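Long-range contact in phosphoglycolate phosphatase (PDB 1L6R), which catalyses the magnesium-dependent dephosphorylation of 2-phosphoglycolate to glycolate and, less efficiently, releases phosphate from inorganic pyrophosphate: residues A[5-10]-A[163-168]. The protein carries 1 engineered substitution. Sequence-based numbering, arbitrary orientation.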
ATOM      1  N   ILE A   5       4.840 -19.440  -9.939  1.00 22.81           N
ATOM      2  CA  ILE A   5       5.703 -18.300  -9.648  1.00 20.04           C
ATOM      3  C   ILE A   5       6.706 -18.084 -10.777  1.00 18.40           C
ATOM      4  O   ILE A   5       7.486 -18.981 -11.113  1.00 19.55           O
ATOM      5  CB  ILE A   5       6.460 -18.517  -8.321  1.00 18.57           C
ATOM      6  CG1 ILE A   5       5.461 -18.569  -7.161  1.00 19.72           C
ATOM      7  CG2 ILE A   5       7.496 -17.410  -8.120  1.00 18.55           C
ATOM      8  CD1 ILE A   5       6.059 -19.057  -5.868  1.00 22.22           C
ATOM      9  N   ARG A   6       6.678 -16.891 -11.361  1.00 17.14           N
ATOM     10  CA  ARG A   6       7.576 -16.546 -12.455  1.00 17.83           C
ATOM     11  C   ARG A   6       8.612 -15.502 -12.062  1.00 16.54           C
ATOM     12  O   ARG A   6       9.643 -15.368 -12.714  1.00 17.19           O
ATOM     13  CB  ARG A   6       6.770 -16.027 -13.646  1.00 19.40           C
ATOM     14  CG  ARG A   6       5.845 -17.070 -14.249  0.92 24.29           C
ATOM     15  CD  ARG A   6       4.871 -16.456 -15.236  0.62 27.74           C
ATOM     16  NE  ARG A   6       5.540 -15.817 -16.366  0.77 31.27           N
ATOM     17  CZ  ARG A   6       4.901 -15.158 -17.325  0.90 33.00           C
ATOM     18  NH1 ARG A   6       3.578 -15.055 -17.287  0.80 34.38           N
ATOM     19  NH2 ARG A   6       5.580 -14.602 -18.320  0.68 34.52           N
ATOM     20  N   LEU A   7       8.339 -14.768 -10.990  1.00 14.64           N
ATOM     21  CA  LEU A   7       9.255 -13.725 -10.559  1.00 13.71           C
ATOM     22  C   LEU A   7       9.282 -13.621  -9.045  1.00 14.27           C
ATOM     23  O   LEU A   7       8.241 -13.752  -8.392  1.00 13.73           O
ATOM     24  CB  LEU A   7       8.825 -12.387 -11.175  1.00 14.55           C
ATOM     25  CG  LEU A   7       9.701 -11.157 -10.895  1.00 14.48           C
ATOM     26  CD1 LEU A   7       9.597 -10.195 -12.064  1.00 16.12           C
ATOM     27  CD2 LEU A   7       9.283 -10.478  -9.587  1.00 15.14           C
ATOM     28  N   ALA A   8      10.479 -13.411  -8.501  1.00 12.96           N
ATOM     29  CA  ALA A   8      10.652 -13.235  -7.062  1.00 13.30           C
ATOM     30  C   ALA A   8      11.319 -11.886  -6.806  1.00 13.38           C
ATOM     31  O   ALA A   8      12.346 -11.564  -7.405  1.00 13.84           O
ATOM     32  CB  ALA A   8      11.503 -14.356  -6.473  1.00 13.94           C
ATOM     33  N   ALA A   9      10.712 -11.097  -5.924  1.00 12.58           N
ATOM     34  CA  ALA A   9      11.246  -9.786  -5.556  1.00 11.97           C
ATOM     35  C   ALA A   9      11.758  -9.957  -4.130  1.00 11.57           C
ATOM     36  O   ALA A   9      10.999 -10.302  -3.221  1.00 11.99           O
ATOM     37  CB  ALA A   9      10.154  -8.727  -5.624  1.00 12.99           C
ATOM     38  N   ILE A  10      13.047  -9.702  -3.945  1.00 11.19           N
ATOM     39  CA  ILE A  10      13.696  -9.921  -2.661  1.00 11.55           C
ATOM     40  C   ILE A  10      14.330  -8.697  -2.015  1.00 11.39           C
ATOM     41  O   ILE A  10      15.040  -7.937  -2.675  1.00 12.09           O
ATOM     42  CB  ILE A  10      14.809 -10.986  -2.829  1.00 12.79           C
ATOM     43  CG1 ILE A  10      14.258 -12.217  -3.556  1.00 13.76           C
ATOM     44  CG2 ILE A  10      15.388 -11.366  -1.475  1.00 12.38           C
ATOM     45  CD1 ILE A  10      15.315 -13.259  -3.885  1.00 14.32           C
ATOM     46  N   GLU A 163       3.762  -4.905 -13.961  0.51 19.17           N
ATOM     47  CA  GLU A 163       3.451  -4.245 -15.226  0.50 20.31           C
ATOM     48  C   GLU A 163       4.488  -4.573 -16.299  0.51 19.16           C
ATOM     49  O   GLU A 163       4.143  -4.919 -17.427  0.47 20.07           O
ATOM     50  CB  GLU A 163       3.395  -2.729 -15.020  0.52 21.99           C
ATOM     51  CG  GLU A 163       3.192  -1.925 -16.296  0.61 24.72           C
ATOM     52  CD  GLU A 163       3.252  -0.429 -16.056  0.50 25.98           C
ATOM     53  OE1 GLU A 163       2.423   0.084 -15.276  0.60 26.63           O
ATOM     54  OE2 GLU A 163       4.132   0.234 -16.645  0.45 27.29           O
ATOM     55  N   MET A 164       5.762  -4.457 -15.937  1.00 18.50           N
ATOM     56  CA  MET A 164       6.864  -4.727 -16.853  1.00 18.41           C
ATOM     57  C   MET A 164       6.853  -6.135 -17.439  1.00 18.36           C
ATOM     58  O   MET A 164       7.162  -6.330 -18.622  1.00 19.73           O
ATOM     59  CB  MET A 164       8.200  -4.476 -16.138  1.00 18.06           C
ATOM     60  CG  MET A 164       8.465  -3.009 -15.835  1.00 19.27           C
ATOM     61  SD  MET A 164       9.917  -2.749 -14.784  1.00 21.03           S
ATOM     62  CE  MET A 164      11.216  -3.128 -15.949  1.00 21.01           C
ATOM     63  N   TYR A 165       6.501  -7.118 -16.620  1.00 17.84           N
ATOM     64  CA  TYR A 165       6.488  -8.503 -17.071  1.00 17.66           C
ATOM     65  C   TYR A 165       5.093  -9.030 -17.424  1.00 18.32           C
ATOM     66  O   TYR A 165       4.933 -10.214 -17.729  1.00 19.84           O
ATOM     67  CB  TYR A 165       7.136  -9.396 -16.002  1.00 17.03           C
ATOM     68  CG  TYR A 165       8.646  -9.268 -15.946  1.00 17.01           C
ATOM     69  CD1 TYR A 165       9.462 -10.150 -16.648  1.00 16.21           C
ATOM     70  CD2 TYR A 165       9.255  -8.226 -15.241  1.00 17.30           C
ATOM     71  CE1 TYR A 165      10.845 -10.003 -16.659  1.00 15.83           C
ATOM     72  CE2 TYR A 165      10.640  -8.067 -15.244  1.00 17.50           C
ATOM     73  CZ  TYR A 165      11.426  -8.957 -15.956  1.00 16.84           C
ATOM     74  OH  TYR A 165      12.785  -8.788 -15.995  1.00 18.05           O
ATOM     75  N   SER A 166       4.097  -8.147 -17.397  1.00 19.41           N
ATOM     76  CA  SER A 166       2.715  -8.523 -17.699  1.00 20.03           C
ATOM     77  C   SER A 166       2.317  -9.769 -16.918  1.00 19.73           C
ATOM     78  O   SER A 166       1.851 -10.762 -17.488  1.00 21.03           O
ATOM     79  CB  SER A 166       2.547  -8.774 -19.202  1.00 21.64           C
ATOM     80  OG  SER A 166       2.824  -7.599 -19.943  1.00 25.44           O
ATOM     81  N   LEU A 167       2.489  -9.704 -15.601  1.00 18.53           N
ATOM     82  CA  LEU A 167       2.178 -10.821 -14.720  1.00 18.76           C
ATOM     83  C   LEU A 167       0.932 -10.602 -13.874  1.00 18.48           C
ATOM     84  O   LEU A 167       0.430  -9.485 -13.751  1.00 19.71           O
ATOM     85  CB  LEU A 167       3.348 -11.064 -13.759  1.00 19.64           C
ATOM     86  CG  LEU A 167       4.727 -11.357 -14.344  1.00 19.97           C
ATOM     87  CD1 LEU A 167       5.749 -11.458 -13.223  1.00 21.08           C
ATOM     88  CD2 LEU A 167       4.671 -12.653 -15.127  1.00 21.53           C
ATOM     89  N   GLU A 168       0.439 -11.695 -13.299  1.00 18.31           N
ATOM     90  CA  GLU A 168      -0.687 -11.638 -12.378  1.00 18.01           C
ATOM     91  C   GLU A 168       0.002 -11.638 -11.012  1.00 17.63           C
ATOM     92  O   GLU A 168       1.141 -12.102 -10.886  1.00 17.34           O
ATOM     93  CB  GLU A 168      -1.575 -12.878 -12.517  1.00 20.77           C
ATOM     94  CG  GLU A 168      -2.313 -12.981 -13.844  1.00 24.83           C
ATOM     95  CD  GLU A 168      -3.165 -11.758 -14.136  1.00 27.38           C
ATOM     96  OE1 GLU A 168      -3.849 -11.269 -13.210  1.00 28.37           O
ATOM     97  OE2 GLU A 168      -3.155 -11.290 -15.296  1.00 31.19           O
TER
HETATM   98  O   HOH W   1       3.356 -12.576 -19.060  1.00 34.56           O
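Leu-167 carries this contact with its two methyl branches, each meeting a different neighbour on the 5-10 segment. CD2 of Leu-167 sits over the centre of one face of the Arg-6 guanidinium, 3.3 Å from Arg-6 CZ, so the flat cation is covered by a methyl. Leu-167 CD1 instead packs 3.8 Å from Leu-7 CB. Leu-7 CD1 in turn lies over one face of the Tyr-165 ring, 4.1 Å from its centroid, a CH-pi contact offset toward the rim. A water links the exposed residues Arg-6 and Ser-166, accepting from Arg-6 NH1 at 3.1 Å and donating to Ser-166 O at 2.8 Å. Glu-171 adds a weak, long ion pair to the same NH1. Behind these side chains, a Schellman motif ends helix 154-164: Ser-166, with positive phi, is its C-prime residue, and Ser-166 N bonds to Glu-163 O at 3.2 Å. The contact thus exemplifies a helix-ending turn followed directly by an apolar residue, Leu-167, packed against a sheet. In this HAD-superfamily hydrolase, strand 7-11 runs between parallel strands 40-44 and 172-175; Tyr-165 also touches Thr-40 of the former, and Leu-167 touches Ile-172 of the latter.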